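Local coordinates for protein PP1b (Porcine reproductive and respiratory syndrome virus, PDB 6JDR) that probably unwinds RNA and DNA duplexes with 5' to 3' polarity at the cost of ATP hydrolysis, as the zinc-binding helicase part of an arterivirus replicase polyprotein, at residues P347-L352 / D372-L377; L352-A357 / S379-P384. The protein carries 1 engineered substitution. One frame throughout, in Å; residues are numbered along the deposited sequence.

Contact 1 (P347-L352 / D372-L377)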
loop_
_atom_site.group_PDB
_atom_site.type_symbol
_atom_site.label_atom_id
_atom_site.label_comp_id
_atom_site.label_asym_id
_atom_site.label_seq_id
_atom_site.Cartn_x
_atom_site.Cartn_y
_atom_site.Cartn_z
ATOM N N PRO A 347 -20.009 -1.255 -37.457
ATOM C CA PRO A 347 -20.584 -2.183 -38.435
ATOM C C PRO A 347 -19.561 -2.961 -39.266
ATOM O O PRO A 347 -19.868 -4.062 -39.720
ATOM C CB PRO A 347 -21.409 -1.269 -39.347
ATOM C CG PRO A 347 -20.779 0.071 -39.207
ATOM C CD PRO A 347 -20.316 0.147 -37.786
ATOM N N THR A 348 -18.368 -2.402 -39.465
ATOM C CA THR A 348 -17.391 -2.986 -40.386
ATOM C C THR A 348 -16.308 -3.766 -39.645
ATOM O O THR A 348 -15.723 -3.271 -38.684
ATOM C CB THR A 348 -16.748 -1.890 -41.253
ATOM O OG1 THR A 348 -17.782 -1.134 -41.899
ATOM C CG2 THR A 348 -15.830 -2.495 -42.311
ATOM N N LYS A 349 -16.035 -4.981 -40.116
ATOM C CA LYS A 349 -15.107 -5.895 -39.448
ATOM C C LYS A 349 -13.658 -5.432 -39.593
ATOM O O LYS A 349 -13.277 -4.887 -40.631
ATOM C CB LYS A 349 -15.259 -7.309 -40.015
ATOM C CG LYS A 349 -14.712 -8.401 -39.111
ATOM C CD LYS A 349 -14.476 -9.701 -39.864
ATOM C CE LYS A 349 -13.880 -10.762 -38.951
ATOM N NZ LYS A 349 -13.202 -11.848 -39.709
ATOM N N ASP A 350 -12.863 -5.661 -38.545
ATOM C CA ASP A 350 -11.451 -5.267 -38.491
ATOM C C ASP A 350 -11.249 -3.766 -38.703
ATOM O O ASP A 350 -10.289 -3.349 -39.350
ATOM C CB ASP A 350 -10.619 -6.070 -39.503
ATOM C CG ASP A 350 -10.664 -7.571 -39.242
ATOM O OD1 ASP A 350 -10.520 -7.981 -38.070
ATOM O OD2 ASP A 350 -10.832 -8.343 -40.212
ATOM N N SER A 351 -12.145 -2.958 -38.138
ATOM C CA SER A 351 -12.111 -1.504 -38.320
ATOM C C SER A 351 -11.592 -0.749 -37.097
ATOM O O SER A 351 -11.626 0.483 -37.074
ATOM C CB SER A 351 -13.511 -0.989 -38.666
ATOM O OG SER A 351 -14.403 -1.162 -37.578
ATOM N N LEU A 352 -11.098 -1.474 -36.096
ATOM C CA LEU A 352 -10.795 -0.872 -34.801
ATOM C C LEU A 352 -9.422 -1.275 -34.282
ATOM O O LEU A 352 -9.133 -2.461 -34.156
ATOM C CB LEU A 352 -11.870 -1.292 -33.798
ATOM C CG LEU A 352 -12.014 -0.494 -32.506
ATOM C CD1 LEU A 352 -12.404 0.949 -32.784
ATOM C CD2 LEU A 352 -13.050 -1.167 -31.619
ATOM N N ASP A 372 -21.407 -3.679 -31.571
ATOM C CA ASP A 372 -20.188 -4.409 -31.908
ATOM C C ASP A 372 -20.538 -5.823 -32.356
ATOM O O ASP A 372 -20.218 -6.794 -31.674
ATOM C CB ASP A 372 -19.250 -4.436 -30.694
ATOM C CG ASP A 372 -17.901 -5.063 -31.003
ATOM O OD1 ASP A 372 -17.472 -5.009 -32.169
ATOM O OD2 ASP A 372 -17.262 -5.608 -30.076
ATOM N N PRO A 373 -21.194 -5.944 -33.520
ATOM C CA PRO A 373 -21.685 -7.237 -34.001
ATOM C C PRO A 373 -20.583 -8.226 -34.363
ATOM O O PRO A 373 -20.832 -9.429 -34.369
ATOM C CB PRO A 373 -22.486 -6.861 -35.252
ATOM C CG PRO A 373 -21.856 -5.600 -35.728
ATOM C CD PRO A 373 -21.474 -4.862 -34.481
ATOM N N HIS A 374 -19.387 -7.725 -34.668
ATOM C CA HIS A 374 -18.246 -8.579 -35.003
ATOM C C HIS A 374 -17.402 -8.956 -33.777
ATOM O O HIS A 374 -16.429 -9.706 -33.908
ATOM C CB HIS A 374 -17.349 -7.890 -36.037
ATOM C CG HIS A 374 -18.075 -7.441 -37.265
ATOM N ND1 HIS A 374 -18.396 -8.300 -38.294
ATOM C CD2 HIS A 374 -18.540 -6.223 -37.633
ATOM C CE1 HIS A 374 -19.029 -7.631 -39.241
ATOM N NE2 HIS A 374 -19.128 -6.370 -38.865
ATOM N N ARG A 375 -17.767 -8.433 -32.605
ATOM C CA ARG A 375 -17.019 -8.667 -31.366
ATOM C C ARG A 375 -15.532 -8.357 -31.540
ATOM O O ARG A 375 -14.673 -9.187 -31.234
ATOM C CB ARG A 375 -17.222 -10.106 -30.869
ATOM C CG ARG A 375 -18.660 -10.452 -30.501
ATOM C CD ARG A 375 -19.191 -9.538 -29.402
ATOM N NE ARG A 375 -20.284 -10.141 -28.638
ATOM C CZ ARG A 375 -20.883 -9.574 -27.589
ATOM N NH1 ARG A 375 -20.508 -8.370 -27.159
ATOM N NH2 ARG A 375 -21.867 -10.213 -26.964
ATOM N N GLN A 376 -15.243 -7.159 -32.040
ATOM C CA GLN A 376 -13.870 -6.731 -32.315
ATOM C C GLN A 376 -13.284 -5.805 -31.245
ATOM O O GLN A 376 -12.081 -5.536 -31.250
ATOM C CB GLN A 376 -13.789 -6.061 -33.693
ATOM C CG GLN A 376 -14.407 -4.673 -33.786
ATOM C CD GLN A 376 -14.571 -4.211 -35.222
ATOM O OE1 GLN A 376 -13.594 -3.870 -35.891
ATOM N NE2 GLN A 376 -15.810 -4.195 -35.700
ATOM N N LEU A 377 -14.127 -5.313 -30.341
ATOM C CA LEU A 377 -13.669 -4.463 -29.242
ATOM C C LEU A 377 -12.950 -5.281 -28.160
ATOM O O LEU A 377 -11.994 -4.802 -27.551
ATOM C CB LEU A 377 -14.845 -3.694 -28.636
ATOM C CG LEU A 377 -14.508 -2.712 -27.508
ATOM C CD1 LEU A 377 -13.453 -1.706 -27.946
ATOM C CD2 LEU A 377 -15.763 -1.996 -27.034
#

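Contact 2 (L352-A357 / S379-P384). Engineered in segment 379-384: Val380 (natural residue Met).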
loop_
_atom_site.group_PDB
_atom_site.type_symbol
_atom_site.label_atom_id
_atom_site.label_comp_id
_atom_site.label_asym_id
_atom_site.label_seq_id
_atom_site.Cartn_x
_atom_site.Cartn_y
_atom_site.Cartn_z
ATOM N N LEU A 352 -11.098 -1.474 -36.096
ATOM C CA LEU A 352 -10.795 -0.872 -34.801
ATOM C C LEU A 352 -9.422 -1.275 -34.282
ATOM O O LEU A 352 -9.133 -2.461 -34.156
ATOM C CB LEU A 352 -11.870 -1.292 -33.798
ATOM C CG LEU A 352 -12.014 -0.494 -32.506
ATOM C CD1 LEU A 352 -12.404 0.949 -32.784
ATOM C CD2 LEU A 352 -13.050 -1.167 -31.619
ATOM N N ASN A 353 -8.583 -0.281 -33.990
ATOM C CA ASN A 353 -7.293 -0.510 -33.329
ATOM C C ASN A 353 -7.275 0.113 -31.928
ATOM O O ASN A 353 -8.257 0.733 -31.514
ATOM C CB ASN A 353 -6.136 0.022 -34.189
ATOM C CG ASN A 353 -6.115 1.537 -34.295
ATOM O OD1 ASN A 353 -6.610 2.247 -33.423
ATOM N ND2 ASN A 353 -5.526 2.039 -35.367
ATOM N N ARG A 354 -6.167 -0.054 -31.205
ATOM C CA ARG A 354 -6.014 0.514 -29.856
ATOM C C ARG A 354 -6.214 2.024 -29.817
ATOM O O ARG A 354 -7.002 2.522 -29.014
ATOM C CB ARG A 354 -4.641 0.171 -29.257
ATOM C CG ARG A 354 -4.680 -0.861 -28.142
ATOM C CD ARG A 354 -5.020 -0.239 -26.791
ATOM N NE ARG A 354 -5.742 -1.166 -25.917
ATOM C CZ ARG A 354 -6.173 -0.878 -24.686
ATOM N NH1 ARG A 354 -5.954 0.318 -24.147
ATOM N NH2 ARG A 354 -6.832 -1.796 -23.985
ATOM N N GLN A 355 -5.499 2.747 -30.674
ATOM C CA GLN A 355 -5.560 4.206 -30.679
ATOM C C GLN A 355 -6.994 4.705 -30.863
ATOM O O GLN A 355 -7.467 5.518 -30.069
ATOM C CB GLN A 355 -4.653 4.782 -31.768
ATOM N N ARG A 356 -7.676 4.205 -31.895
ATOM C CA ARG A 356 -9.075 4.570 -32.179
ATOM C C ARG A 356 -10.016 4.173 -31.046
ATOM O O ARG A 356 -10.904 4.935 -30.670
ATOM C CB ARG A 356 -9.575 3.891 -33.460
ATOM C CG ARG A 356 -8.922 4.351 -34.752
ATOM C CD ARG A 356 -9.645 3.759 -35.958
ATOM N NE ARG A 356 -8.790 3.691 -37.144
ATOM C CZ ARG A 356 -8.432 4.738 -37.889
ATOM N NH1 ARG A 356 -8.840 5.970 -37.591
ATOM N NH2 ARG A 356 -7.647 4.552 -38.948
ATOM N N ALA A 357 -9.831 2.966 -30.522
ATOM C CA ALA A 357 -10.669 2.468 -29.436
ATOM C C ALA A 357 -10.461 3.276 -28.161
ATOM O O ALA A 357 -11.412 3.543 -27.435
ATOM C CB ALA A 357 -10.398 0.993 -29.182
ATOM N N SER A 379 -10.957 -7.800 -28.590
ATOM C CA SER A 379 -9.575 -8.062 -29.003
ATOM C C SER A 379 -8.644 -6.849 -28.864
ATOM O O SER A 379 -7.454 -6.943 -29.167
ATOM C CB SER A 379 -9.546 -8.562 -30.451
ATOM O OG SER A 379 -10.042 -7.578 -31.343
ATOM N N VAL A 380 -9.192 -5.716 -28.428
ATOM C CA VAL A 380 -8.412 -4.505 -28.190
ATOM C C VAL A 380 -8.561 -3.987 -26.753
ATOM O O VAL A 380 -7.624 -3.403 -26.201
ATOM C CB VAL A 380 -8.827 -3.398 -29.181
ATOM C CG1 VAL A 380 -7.853 -2.236 -29.139
ATOM C CG2 VAL A 380 -8.896 -3.954 -30.598
ATOM N N PHE A 381 -9.730 -4.199 -26.150
ATOM C CA PHE A 381 -10.019 -3.683 -24.819
ATOM C C PHE A 381 -10.754 -4.694 -23.961
ATOM O O PHE A 381 -11.496 -5.534 -24.472
ATOM C CB PHE A 381 -10.881 -2.424 -24.924
ATOM C CG PHE A 381 -10.094 -1.153 -24.968
ATOM C CD1 PHE A 381 -9.543 -0.701 -26.156
ATOM C CD2 PHE A 381 -9.906 -0.404 -23.818
ATOM C CE1 PHE A 381 -8.816 0.475 -26.197
ATOM C CE2 PHE A 381 -9.183 0.772 -23.852
ATOM C CZ PHE A 381 -8.639 1.215 -25.044
ATOM N N ASP A 382 -10.535 -4.597 -22.652
ATOM C CA ASP A 382 -11.354 -5.279 -21.662
ATOM C C ASP A 382 -12.310 -4.238 -21.110
ATOM O O ASP A 382 -11.915 -3.369 -20.330
ATOM C CB ASP A 382 -10.491 -5.870 -20.545
ATOM C CG ASP A 382 -9.562 -6.964 -21.043
ATOM O OD1 ASP A 382 -8.386 -6.991 -20.619
ATOM O OD2 ASP A 382 -10.007 -7.799 -21.863
ATOM N N LEU A 383 -13.562 -4.310 -21.548
ATOM C CA LEU A 383 -14.575 -3.344 -21.145
ATOM C C LEU A 383 -15.886 -4.069 -20.867
ATOM O O LEU A 383 -16.706 -4.239 -21.771
ATOM C CB LEU A 383 -14.757 -2.286 -22.238
ATOM C CG LEU A 383 -15.703 -1.130 -21.917
ATOM C CD1 LEU A 383 -15.169 -0.272 -20.779
ATOM C CD2 LEU A 383 -15.926 -0.287 -23.162
ATOM N N PRO A 384 -16.085 -4.513 -19.612
ATOM C CA PRO A 384 -17.309 -5.245 -19.284
ATOM C C PRO A 384 -18.544 -4.351 -19.283
ATOM O O PRO A 384 -18.437 -3.139 -19.092
ATOM C CB PRO A 384 -17.041 -5.791 -17.869
ATOM C CG PRO A 384 -15.607 -5.506 -17.567
ATOM C CD PRO A 384 -15.204 -4.361 -18.441
#

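Contact 1 (P347-L352 / D372-L377)
Gln376 reaches with its side-chain amide into the type II beta turn Thr348-Ser351. The turn follows strand 342-345 of a five-stranded parallel sheet. Gln376 comes from the loop after the adjacent strand 367-371, so two loops leaving neighbouring strands are joined. The amide uses both its ends. Gln376 OE1 accepts from Ser351 N at 2.8 Å, with the donor in the plane of the amide carbonyl. Gln376 NE2 donates to Thr348 O at 3.1 Å, fairly straight at 163°, from above the plane of that carbonyl. The two bonds of the Gln376 amide fix its rotation. Ser351 OG donates to Thr348 O from the opposite face, so the oxygen is gripped by two donors. CG of Gln376 lies between its backbone N and carbonyl carbon (chi1 73°), and the chain beyond is extended toward the turn.

His374 adds a second link. His374 NE2 donates to Pro347 O at 2.6 Å, with the oxygen nearly in the ring plane. Lys349 CB lies over the centre of one face of the His374 ring, a CH-pi contact of 3.8 Å from CB to the ring centroid. Next to the amide, Leu352 CD2 meets Leu377 CD1 at 3.7 Å.

Further bonds hold each segment in place. Thr348 OG1 is hydrogen-bonded to Asp323. A type I turn, Asp372-Arg375, presents His374. The Asp372 carboxylate receives two backbone N-H groups on the syn sides of its oxygens: Gln376 N meets OD1 of Asp372 at 3.1 Å, and Leu377 N meets OD2 of Asp372 at 3.2 Å.

Contact 2 (L352-A357 / S379-P384)
This is a cation-pi and hydrogen-bonded contact between the first turn of helix 354-361 and the loop that follows strand 367-371. The guanidinium of Arg354 lies flat on one face of the Phe381 ring. Their planes are 15° apart, and CZ of Arg354 is 3.3 Å from the ring centroid of Phe381. NH2 sits over the middle of the ring, while NH1 lies above its CZ side. The same guanidinium holds the loop backbone side-on. NE of Arg354 donates to Val380 O at 2.9 Å, and NH2 of Arg354 donates to the same Val380 O at 2.8 Å. Both bonds are bent, near 135°, because one oxygen serves two nitrogens. The Arg354 chain bends at chi2 (-83°) and again at chi3, and the guanidinium comes back to the ring face and the Val380 carbonyl. NH1 also forms a salt bridge with Asp290, which would balance the charge stacked on the ring.

Val380, an engineered residue, runs alongside the Arg354 chain in the opposite direction; its CG1 lies 3.6 Å from CG of Arg354. On the helix, Ala357 CB touches the Phe381 ring obliquely, 3.4 Å from CE1 of Phe381. Ala286 and Ile287 of helix 281-287 also touch Phe381, which places the ring between two helices.

The helix start is fixed by Asn353 at the N-cap. Asn353 OD1 accepts from Arg356 N at 2.7 Å, nearly along the C=O axis. The arrangement is a capped helix N-terminus packed on a loop. The five-stranded parallel sheet here is consistent with the second RecA-like domain of a superfamily 1 helicase. In it, helix 354-361 makes the crossover between strands 342-345 and 367-371, the classic beta-alpha-beta unit.

In the fold
Contacts 1 and 2 lie side by side, their centres about 10 Å apart, close to the C-terminal ends of neighbouring strands of one five-stranded parallel sheet. Leu352 belongs to both. Along the chain the segments alternate: 347-352 and 352-357 come first, then 372-377 and 379-384. The first pair leads from strand 342-345 into helix 354-361. The second pair lies in the loop between strands 367-371 and 392-395. That loop therefore runs first past the turn before the helix and then past the helix start. The contacts also touch directly through Leu377, which packs on Leu383 and Ala357. Together they hold the first part of this loop against one beta-alpha-beta unit, far from the zinc sites.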